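Local coordinates for protein putative polyketide synthase (Brevibacillus brevis, PDB 5HU7) that probably catalyses dehydration of a carrier-bound 3-hydroxyacyl intermediate, as the dehydratase domain of a trans-AT polyketide synthase, at residues 182-186 and 187-191; 210-213 and 214-218. All blocks are in the same frame, centred on the assembly; numbering follows the deposited sequence.

Contact 1 of 2, residues 182-186 and 187-191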
ATOM      1  N   VAL A 182      17.830 -15.764 -35.648  1.00 75.83           N
ATOM      2  CA  VAL A 182      17.685 -17.010 -34.907  1.00 75.32           C
ATOM      3  C   VAL A 182      18.744 -17.970 -35.347  1.00 76.04           C
ATOM      4  O   VAL A 182      18.798 -18.316 -36.511  1.00 78.31           O
ATOM      5  CB  VAL A 182      16.274 -17.614 -35.079  1.00 80.36           C
ATOM      6  CG1 VAL A 182      16.168 -18.960 -34.392  1.00 79.96           C
ATOM      7  CG2 VAL A 182      15.231 -16.656 -34.543  1.00 79.11           C
ATOM      8  N   TYR A 183      19.540 -18.441 -34.397  1.00 71.45           N
ATOM      9  CA  TYR A 183      20.573 -19.465 -34.601  1.00 72.47           C
ATOM     10  C   TYR A 183      19.982 -20.828 -34.235  1.00 78.97           C
ATOM     11  O   TYR A 183      19.676 -21.049 -33.083  1.00 78.02           O
ATOM     12  CB  TYR A 183      21.746 -19.189 -33.677  1.00 71.66           C
ATOM     13  CG  TYR A 183      22.511 -17.925 -33.989  1.00 73.16           C
ATOM     14  CD1 TYR A 183      22.179 -16.723 -33.386  1.00 73.10           C
ATOM     15  CD2 TYR A 183      23.667 -17.963 -34.751  1.00 77.00           C
ATOM     16  CE1 TYR A 183      22.923 -15.574 -33.604  1.00 74.14           C
ATOM     17  CE2 TYR A 183      24.435 -16.824 -34.957  1.00 79.65           C
ATOM     18  CZ  TYR A 183      24.047 -15.623 -34.397  1.00 86.95           C
ATOM     19  OH  TYR A 183      24.794 -14.489 -34.592  1.00 93.77           O
ATOM     20  N   ARG A 184      19.853 -21.739 -35.190  1.00 81.69           N
ATOM     21  CA  ARG A 184      19.300 -23.052 -34.911  1.00 83.45           C
ATOM     22  C   ARG A 184      20.366 -24.091 -34.883  1.00 93.20           C
ATOM     23  O   ARG A 184      21.176 -24.212 -35.798  1.00 95.27           O
ATOM     24  CB  ARG A 184      18.247 -23.518 -35.933  1.00 88.47           C
ATOM     25  CG  ARG A 184      17.592 -24.855 -35.468  1.00115.12           C
ATOM     26  CD  ARG A 184      16.584 -25.494 -36.388  1.00134.74           C
ATOM     27  NE  ARG A 184      17.140 -25.791 -37.712  1.00145.38           N
ATOM     28  CZ  ARG A 184      17.912 -26.842 -38.004  1.00160.75           C
ATOM     29  NH1 ARG A 184      18.259 -27.717 -37.063  1.00141.40           N
ATOM     30  NH2 ARG A 184      18.358 -27.014 -39.247  1.00151.14           N
ATOM     31  N   ALA A 185      20.243 -24.956 -33.918  1.00 91.39           N
ATOM     32  CA  ALA A 185      21.112 -26.097 -33.826  1.00 94.29           C
ATOM     33  C   ALA A 185      20.230 -27.268 -33.466  1.00102.82           C
ATOM     34  O   ALA A 185      19.098 -27.070 -33.009  1.00101.90           O
ATOM     35  CB  ALA A 185      22.122 -25.870 -32.721  1.00 94.46           C
ATOM     36  N   PRO A 186      20.733 -28.502 -33.581  1.00103.62           N
ATOM     37  CA  PRO A 186      19.943 -29.651 -33.125  1.00104.17           C
ATOM     38  C   PRO A 186      19.770 -29.568 -31.604  1.00104.08           C
ATOM     39  O   PRO A 186      20.757 -29.406 -30.886  1.00103.29           O
ATOM     40  CB  PRO A 186      20.805 -30.848 -33.558  1.00109.05           C
ATOM     41  CG  PRO A 186      21.711 -30.293 -34.604  1.00114.41           C
ATOM     42  CD  PRO A 186      22.041 -28.946 -34.093  1.00107.60           C
ATOM     43  N   GLY A 187      18.519 -29.541 -31.142  1.00 99.45           N
ATOM     44  CA  GLY A 187      18.201 -29.431 -29.716  1.00 96.52           C
ATOM     45  C   GLY A 187      18.080 -28.033 -29.129  1.00 96.12           C
ATOM     46  O   GLY A 187      17.690 -27.915 -27.954  1.00 94.77           O
ATOM     47  N   HIS A 188      18.407 -26.957 -29.898  1.00 90.58           N
ATOM     48  CA  HIS A 188      18.261 -25.593 -29.369  1.00 87.48           C
ATOM     49  C   HIS A 188      18.090 -24.510 -30.421  1.00 85.96           C
ATOM     50  O   HIS A 188      18.468 -24.678 -31.572  1.00 85.43           O
ATOM     51  CB  HIS A 188      19.439 -25.206 -28.425  1.00 88.24           C
ATOM     52  CG  HIS A 188      20.744 -24.859 -29.089  1.00 93.94           C
ATOM     53  ND1 HIS A 188      20.926 -23.655 -29.777  1.00 96.32           N
ATOM     54  CD2 HIS A 188      21.924 -25.512 -29.061  1.00 97.77           C
ATOM     55  CE1 HIS A 188      22.177 -23.664 -30.213  1.00 97.24           C
ATOM     56  NE2 HIS A 188      22.824 -24.747 -29.789  1.00 98.62           N
ATOM     57  N   VAL A 189      17.548 -23.371 -29.977  1.00 78.91           N
ATOM     58  CA  VAL A 189      17.444 -22.162 -30.766  1.00 77.35           C
ATOM     59  C   VAL A 189      18.009 -21.052 -29.907  1.00 76.13           C
ATOM     60  O   VAL A 189      17.725 -21.010 -28.716  1.00 73.26           O
ATOM     61  CB  VAL A 189      16.028 -21.837 -31.318  1.00 82.44           C
ATOM     62  CG1 VAL A 189      15.580 -22.905 -32.287  1.00 83.92           C
ATOM     63  CG2 VAL A 189      15.002 -21.677 -30.212  1.00 81.64           C
ATOM     64  N   LEU A 190      18.909 -20.233 -30.472  1.00 71.78           N
ATOM     65  CA  LEU A 190      19.481 -19.088 -29.763  1.00 69.68           C
ATOM     66  C   LEU A 190      18.930 -17.881 -30.489  1.00 70.01           C
ATOM     67  O   LEU A 190      19.237 -17.668 -31.663  1.00 69.60           O
ATOM     68  CB  LEU A 190      21.016 -19.095 -29.744  1.00 71.10           C
ATOM     69  CG  LEU A 190      21.660 -17.856 -29.138  1.00 75.81           C
ATOM     70  CD1 LEU A 190      21.514 -17.859 -27.622  1.00 73.05           C
ATOM     71  CD2 LEU A 190      23.139 -17.741 -29.570  1.00 80.14           C
ATOM     72  N   VAL A 191      18.064 -17.133 -29.816  1.00 63.48           N
ATOM     73  CA  VAL A 191      17.403 -15.996 -30.422  1.00 64.39           C
ATOM     74  C   VAL A 191      18.130 -14.735 -30.045  1.00 68.64           C
ATOM     75  O   VAL A 191      18.293 -14.476 -28.855  1.00 66.53           O
ATOM     76  CB  VAL A 191      15.928 -15.900 -29.927  1.00 67.62           C
ATOM     77  CG1 VAL A 191      15.201 -14.754 -30.605  1.00 68.30           C
ATOM     78  CG2 VAL A 191      15.185 -17.199 -30.163  1.00 66.82           C
TER
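Ala185 sets its CB over one face of the His188 imidazole, a CH-pi contact in which CB is 3.5 Å from the centroid of the His188 ring. The methyl is offset toward the rim, so His188 NE2 is its nearest ring atom at 3.2 Å. What brings the ring there is the His188 first torsion, which holds CG between the backbone N and the carbonyl carbon (chi1 76°) and folds the imidazole back across the hairpin. NE2 is buried and has no polar partner. Cutting His188 back to an alanine would take away the ring, and is likely to leave the Ala185 methyl uncovered and a gap toward Leu148 and Leu260. Farther down the same face Tyr183 and Leu190 run side by side, CB of Tyr183 4.0 Å from CB of Leu190. Leu190 O lies in the plane of the Tyr183 ring at its edge, 3.5 Å from Tyr183 CD1, and also accepts the backbone bond from Tyr183 N at 2.9 Å. The return bond, Leu190 N to Tyr183 O, is 2.8 Å. On the other face the valines meet at longer range, Val182 CG1 4.2 Å from Val189 CB. The loose, solvent side is the type II turn at Pro186 and Gly187. Gly187 takes a positive phi of 88°, at which a CB would collide with Pro186 O, so only glycine fits comfortably, and the closing bond from His188 N meets Ala185 O from well above the carbonyl plane. This beta hairpin sits between two helices: Tyr183, His188 and Leu190 pack on helix 145-150, Val182, Val189 and Val191 on helix 212-227, while strand 258-263 continues the sheet beside 188-193.

Contact 2 of 2, residues 210-213 and 214-218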
ATOM      1  N   PRO A 210       7.721  -6.111 -21.315  1.00 79.35           N
ATOM      2  CA  PRO A 210       6.342  -6.402 -21.727  1.00 79.65           C
ATOM      3  C   PRO A 210       6.173  -7.071 -23.095  1.00 87.35           C
ATOM      4  O   PRO A 210       5.083  -7.570 -23.372  1.00 87.74           O
ATOM      5  CB  PRO A 210       5.678  -5.017 -21.688  1.00 82.74           C
ATOM      6  CG  PRO A 210       6.770  -4.072 -21.853  1.00 87.89           C
ATOM      7  CD  PRO A 210       7.917  -4.660 -21.137  1.00 82.24           C
ATOM      8  N   SER A 211       7.214  -7.079 -23.949  1.00 86.76           N
ATOM      9  CA  SER A 211       7.151  -7.657 -25.296  1.00 87.81           C
ATOM     10  C   SER A 211       7.896  -8.982 -25.444  1.00 92.13           C
ATOM     11  O   SER A 211       7.873  -9.540 -26.534  1.00 93.20           O
ATOM     12  CB  SER A 211       7.725  -6.662 -26.293  1.00 93.74           C
ATOM     13  OG  SER A 211       7.247  -5.348 -26.050  1.00104.42           O
ATOM     14  N   LEU A 212       8.543  -9.484 -24.387  1.00 88.01           N
ATOM     15  CA  LEU A 212       9.325 -10.726 -24.420  1.00 88.10           C
ATOM     16  C   LEU A 212       8.557 -11.980 -24.907  1.00 93.93           C
ATOM     17  O   LEU A 212       9.143 -12.827 -25.573  1.00 94.19           O
ATOM     18  CB  LEU A 212       9.919 -10.972 -23.015  1.00 87.02           C
ATOM     19  CG  LEU A 212      10.739 -12.231 -22.829  1.00 90.91           C
ATOM     20  CD1 LEU A 212      11.945 -12.222 -23.740  1.00 93.45           C
ATOM     21  CD2 LEU A 212      11.171 -12.389 -21.380  1.00 91.04           C
ATOM     22  N   LEU A 213       7.281 -12.116 -24.552  1.00 91.57           N
ATOM     23  CA  LEU A 213       6.454 -13.267 -24.949  1.00 91.74           C
ATOM     24  C   LEU A 213       6.103 -13.214 -26.442  1.00 93.74           C
ATOM     25  O   LEU A 213       6.004 -14.254 -27.093  1.00 94.89           O
ATOM     26  CB  LEU A 213       5.165 -13.269 -24.098  1.00 92.25           C
ATOM     27  CG  LEU A 213       4.139 -14.391 -24.336  1.00 97.28           C
ATOM     28  CD1 LEU A 213       4.710 -15.745 -23.922  1.00 95.88           C
ATOM     29  CD2 LEU A 213       2.806 -14.052 -23.609  1.00 99.09           C
ATOM     30  N   GLU A 214       5.971 -12.009 -26.999  1.00 88.27           N
ATOM     31  CA  GLU A 214       5.652 -11.857 -28.424  1.00 89.22           C
ATOM     32  C   GLU A 214       6.848 -12.302 -29.316  1.00 90.38           C
ATOM     33  O   GLU A 214       6.653 -12.519 -30.519  1.00 90.70           O
ATOM     34  CB  GLU A 214       5.225 -10.402 -28.788  1.00 91.80           C
ATOM     35  CG  GLU A 214       4.328  -9.677 -27.785  1.00108.31           C
ATOM     36  CD  GLU A 214       3.170 -10.456 -27.185  1.00133.35           C
ATOM     37  OE1 GLU A 214       2.236 -10.806 -27.943  1.00139.20           O
ATOM     38  OE2 GLU A 214       3.163 -10.652 -25.947  1.00123.59           O
ATOM     39  N   SER A 215       8.071 -12.399 -28.726  1.00 82.90           N
ATOM     40  CA  SER A 215       9.301 -12.804 -29.397  1.00 83.61           C
ATOM     41  C   SER A 215       9.635 -14.267 -29.172  1.00 85.95           C
ATOM     42  O   SER A 215      10.141 -14.923 -30.076  1.00 86.46           O
ATOM     43  CB  SER A 215      10.463 -11.967 -28.881  1.00 89.67           C
ATOM     44  OG  SER A 215      10.189 -10.582 -29.016  1.00107.84           O
ATOM     45  N   LEU A 216       9.429 -14.750 -27.957  1.00 81.85           N
ATOM     46  CA  LEU A 216       9.726 -16.114 -27.562  1.00 81.81           C
ATOM     47  C   LEU A 216       8.761 -17.115 -28.145  1.00 86.85           C
ATOM     48  O   LEU A 216       9.188 -18.150 -28.636  1.00 87.40           O
ATOM     49  CB  LEU A 216       9.725 -16.220 -26.029  1.00 80.82           C
ATOM     50  CG  LEU A 216      10.904 -15.548 -25.305  1.00 85.24           C
ATOM     51  CD1 LEU A 216      10.764 -15.691 -23.797  1.00 84.15           C
ATOM     52  CD2 LEU A 216      12.214 -16.124 -25.734  1.00 85.97           C
ATOM     53  N   LEU A 217       7.474 -16.825 -28.101  1.00 85.26           N
ATOM     54  CA  LEU A 217       6.453 -17.732 -28.634  1.00 86.64           C
ATOM     55  C   LEU A 217       6.737 -18.186 -30.089  1.00 87.78           C
ATOM     56  O   LEU A 217       6.898 -19.385 -30.284  1.00 87.14           O
ATOM     57  CB  LEU A 217       5.052 -17.112 -28.476  1.00 87.84           C
ATOM     58  CG  LEU A 217       3.874 -17.929 -29.033  1.00 95.69           C
ATOM     59  CD1 LEU A 217       3.889 -19.391 -28.502  1.00 96.04           C
ATOM     60  CD2 LEU A 217       2.568 -17.245 -28.682  1.00 98.77           C
ATOM     61  N   PRO A 218       6.929 -17.303 -31.095  1.00 83.72           N
ATOM     62  CA  PRO A 218       7.285 -17.807 -32.445  1.00 85.46           C
ATOM     63  C   PRO A 218       8.578 -18.634 -32.468  1.00 88.89           C
ATOM     64  O   PRO A 218       8.707 -19.575 -33.251  1.00 87.03           O
ATOM     65  CB  PRO A 218       7.410 -16.528 -33.299  1.00 87.86           C
ATOM     66  CG  PRO A 218       7.459 -15.396 -32.353  1.00 90.38           C
ATOM     67  CD  PRO A 218       6.777 -15.835 -31.089  1.00 84.61           C
TER
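The carboxylate of Glu214 lies with one face over the main chain of Leu213, whose C is 4.1 Å from Glu214 CD; beyond it on that side, Leu213 CB comes to 3.8 Å from OE2. Pro210 O lies on the other side of the carboxylate plane but well outside the group, not over its face, 4.5 Å from Glu214 OE2 and too far for a bond. This is the opening turn of helix 212-227, the long helix of the second hotdog fold in this double-hotdog dehydratase. With His209 and Pro210 just before it, the segment resembles the HPxxxD motif of related dehydratases, Glu214 standing where the aspartate would be, so this turn probably borders the active site; nothing here fixes the role of Glu214 itself. The Glu214 chain leaves with CG anti to the carbonyl carbon and bends at chi2 (-44°), which folds the acid back along the helix start instead of letting it extend. The first turns are loosely bonded: Glu214 N to Ser211 O and Ser215 N to Leu212 O are both weak. Leu212 O also takes the better bond from Leu216 N at 3.1 Å, so two N-H groups share one carbonyl. On the buried flank Leu212 and Leu216 cross obliquely, CD1 of Leu216 resting 3.6 Å from CG of Leu212, and Leu216 goes on to touch Ala259 and Ile261 of strand 258-263. Leu217 and Pro218 turn to the loop residues His173 and Phe176. Pro218 has no N-H to offer the preceding turn, and the helix kinks there. Just before the kink, Leu213 O receives Leu217 N at 3.1 Å while the CB of Leu217 lies 3.3 Å from that same Leu213 O.

How the contacts relate
From the N terminus the chain first meets contact 1, which closes a tight turn between strand 179-185 and strand 188-193, and only afterwards contact 2, at the start of helix 212-227. The two are in series, neither nested nor crossing, and both are local. Their centres lie 16 Å apart and their nearest atoms about 5 Å, without touching. They are linked through shared neighbours: the valines of contact 1 reach Ser219 and Tyr222, farther along the helix that contact 2 begins, and strand 258-263 both bonds to the hairpin and receives Leu216. Hairpin, strand and helix are thus tied into the second hotdog half of the domain.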